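Local coordinates for protein carbohydrate esterase family 2 (CE2) (Chaetomium olivicolor, PDB 4XVH) that probably removes acetyl groups from xylan or related plant polysaccharides, as a carbohydrate esterase of family 2 with an added carbohydrate-binding domain, at residues 249-255 / 288-294. Residue numbers count along the deposited sequence, not the author numbering.
Sequences AHFFLLN and KAHFVDW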
loop_
_atom_site.group_PDB
_atom_site.type_symbol
_atom_site.label_atom_id
_atom_site.label_comp_id
_atom_site.label_asym_id
_atom_site.label_seq_id
_atom_site.Cartn_x
_atom_site.Cartn_y
_atom_site.Cartn_z
ATOM N N ALA A 249 1.046 1.325 18.912
ATOM C CA ALA A 249 1.759 0.853 17.716
ATOM C C ALA A 249 3.193 1.355 17.684
ATOM O O ALA A 249 3.469 2.460 18.167
ATOM C CB ALA A 249 1.038 1.310 16.444
ATOM N N HIS A 250 4.096 0.570 17.095
ATOM C CA HIS A 250 5.409 1.090 16.733
ATOM C C HIS A 250 5.356 1.680 15.327
ATOM O O HIS A 250 4.644 1.167 14.458
ATOM C CB HIS A 250 6.478 0.005 16.809
ATOM C CG HIS A 250 6.869 -0.330 18.216
ATOM N ND1 HIS A 250 8.140 -0.129 18.705
ATOM C CD2 HIS A 250 6.144 -0.826 19.247
ATOM C CE1 HIS A 250 8.182 -0.478 19.982
ATOM N NE2 HIS A 250 6.988 -0.923 20.328
ATOM N N PHE A 251 6.109 2.758 15.110
ATOM C CA PHE A 251 6.087 3.432 13.814
ATOM C C PHE A 251 7.437 3.289 13.111
ATOM O O PHE A 251 8.508 3.457 13.739
ATOM C CB PHE A 251 5.710 4.920 14.003
ATOM C CG PHE A 251 4.271 5.110 14.408
ATOM C CD1 PHE A 251 3.869 4.826 15.706
ATOM C CD2 PHE A 251 3.318 5.490 13.463
ATOM C CE1 PHE A 251 2.556 4.968 16.095
ATOM C CE2 PHE A 251 1.998 5.635 13.815
ATOM C CZ PHE A 251 1.601 5.362 15.141
ATOM N N PHE A 252 7.375 3.000 11.812
ATOM C CA PHE A 252 8.543 2.753 10.983
ATOM C C PHE A 252 8.559 3.771 9.853
ATOM O O PHE A 252 7.751 3.701 8.913
ATOM C CB PHE A 252 8.522 1.296 10.489
ATOM C CG PHE A 252 8.604 0.320 11.637
ATOM C CD1 PHE A 252 7.445 -0.062 12.318
ATOM C CD2 PHE A 252 9.835 -0.075 12.151
ATOM C CE1 PHE A 252 7.500 -0.888 13.439
ATOM C CE2 PHE A 252 9.889 -0.932 13.299
ATOM C CZ PHE A 252 8.716 -1.331 13.919
ATOM N N LEU A 253 9.481 4.723 9.973
ATOM C CA LEU A 253 9.575 5.875 9.080
ATOM C C LEU A 253 10.726 5.704 8.095
ATOM O O LEU A 253 11.894 5.633 8.483
ATOM C CB LEU A 253 9.756 7.162 9.897
ATOM C CG LEU A 253 8.787 7.357 11.072
ATOM C CD1 LEU A 253 8.938 8.752 11.729
ATOM C CD2 LEU A 253 7.333 7.144 10.702
ATOM N N LEU A 254 10.397 5.612 6.823
ATOM C CA LEU A 254 11.404 5.297 5.807
ATOM C C LEU A 254 11.780 6.506 4.969
ATOM O O LEU A 254 10.940 7.333 4.651
ATOM C CB LEU A 254 10.901 4.206 4.846
ATOM C CG LEU A 254 10.915 2.732 5.266
ATOM C CD1 LEU A 254 9.914 2.432 6.385
ATOM C CD2 LEU A 254 10.642 1.839 4.002
ATOM N N ASN A 255 13.043 6.574 4.566
ATOM C CA ASN A 255 13.428 7.542 3.581
ATOM C C ASN A 255 13.243 6.915 2.184
ATOM O O ASN A 255 12.848 5.742 2.036
ATOM C CB ASN A 255 14.869 8.014 3.825
ATOM C CG ASN A 255 15.842 6.872 3.899
ATOM O OD1 ASN A 255 15.489 5.750 3.581
ATOM N ND2 ASN A 255 17.083 7.153 4.316
ATOM N N LYS A 288 8.898 4.355 20.496
ATOM C CA LYS A 288 8.072 3.539 19.607
ATOM C C LYS A 288 8.174 3.980 18.142
ATOM O O LYS A 288 7.521 3.417 17.276
ATOM C CB LYS A 288 6.619 3.561 20.067
ATOM C CG LYS A 288 6.408 2.724 21.337
ATOM C CD LYS A 288 4.984 2.768 21.797
ATOM C CE LYS A 288 4.868 2.397 23.284
ATOM N NZ LYS A 288 5.266 0.985 23.506
ATOM N N ALA A 289 9.010 4.979 17.874
ATOM C CA ALA A 289 9.304 5.395 16.500
ATOM C C ALA A 289 10.655 4.850 16.079
ATOM O O ALA A 289 11.586 4.808 16.884
ATOM C CB ALA A 289 9.296 6.902 16.377
ATOM N N HIS A 290 10.779 4.489 14.809
ATOM C CA HIS A 290 11.989 3.849 14.312
ATOM C C HIS A 290 12.294 4.332 12.918
ATOM O O HIS A 290 11.399 4.320 12.054
ATOM C CB HIS A 290 11.815 2.325 14.290
ATOM C CG HIS A 290 11.332 1.759 15.586
ATOM N ND1 HIS A 290 12.195 1.352 16.582
ATOM C CD2 HIS A 290 10.083 1.547 16.057
ATOM C CE1 HIS A 290 11.493 0.926 17.622
ATOM N NE2 HIS A 290 10.208 1.014 17.317
ATOM N N PHE A 291 13.555 4.698 12.671
ATOM C CA PHE A 291 13.978 5.040 11.302
ATOM C C PHE A 291 14.415 3.802 10.548
ATOM O O PHE A 291 15.148 2.957 11.075
ATOM C CB PHE A 291 15.130 6.066 11.309
ATOM C CG PHE A 291 15.921 6.107 10.007
ATOM C CD1 PHE A 291 15.379 6.667 8.867
ATOM C CD2 PHE A 291 17.228 5.581 9.940
ATOM C CE1 PHE A 291 16.121 6.695 7.658
ATOM C CE2 PHE A 291 17.967 5.632 8.759
ATOM C CZ PHE A 291 17.412 6.191 7.630
ATOM N N VAL A 292 13.948 3.665 9.314
ATOM C CA VAL A 292 14.335 2.510 8.522
ATOM C C VAL A 292 14.911 3.053 7.209
ATOM O O VAL A 292 14.233 3.761 6.462
ATOM C CB VAL A 292 13.122 1.541 8.265
ATOM C CG1 VAL A 292 13.536 0.405 7.307
ATOM C CG2 VAL A 292 12.564 0.997 9.594
ATOM N N ASP A 293 16.176 2.743 6.935
ATOM C CA ASP A 293 16.830 3.260 5.735
ATOM C C ASP A 293 16.428 2.489 4.492
ATOM O O ASP A 293 16.240 1.284 4.553
ATOM C CB ASP A 293 18.350 3.209 5.902
ATOM C CG ASP A 293 19.075 3.862 4.770
ATOM O OD1 ASP A 293 18.739 5.017 4.391
ATOM O OD2 ASP A 293 20.001 3.209 4.253
ATOM N N TRP A 294 16.281 3.202 3.378
ATOM C CA TRP A 294 16.119 2.590 2.075
ATOM C C TRP A 294 17.133 3.260 1.144
ATOM O O TRP A 294 16.937 4.387 0.679
ATOM C CB TRP A 294 14.675 2.741 1.553
ATOM C CG TRP A 294 14.338 1.830 0.398
ATOM C CD1 TRP A 294 15.215 1.131 -0.387
ATOM C CD2 TRP A 294 13.014 1.501 -0.081
ATOM N NE1 TRP A 294 14.516 0.379 -1.330
ATOM C CE2 TRP A 294 13.169 0.592 -1.162
ATOM C CE3 TRP A 294 11.717 1.885 0.307
ATOM C CZ2 TRP A 294 12.071 0.054 -1.870
ATOM C CZ3 TRP A 294 10.622 1.354 -0.393
ATOM C CH2 TRP A 294 10.817 0.446 -1.474
#
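Start at His250: its ND1 and His290 NE2 share a 2.7 Å hydrogen bond that joins the two rings rim to rim, and Lys288 CG lies over the face of the His250 ring in a CH-pi contact. Phe251 N donates to Lys288 O at 2.7 Å, while Phe251 O accepts a weak hydrogen bond from His290 N, also 2.7 Å; the Phe251 ring packs on helix 228-243. Phe252 points to the face carrying His290 and Val292, its ring nearly parallel to that of His290 but slid aside. At Leu253 the parallel ladder continues: like Phe251, it gives both N and O to the neighbour, Leu253 N to His290 O (2.9 Å) and Leu253 O to Val292 N (3.0 Å). These strands end the parallel sheet of the SGNH (GDSL-like) hydrolase domain, joined through helix 270-285 as a beta-alpha-beta unit, with 289-292 at the edge. Leu254 packs CD1 on Val292 CB (3.8 Å). Beyond the strand, Asn255 replaces backbone pairing with its side chain: OD1 accepts Trp294 N and ND2 donates to Asp293 OD1, both at 2.7 Å.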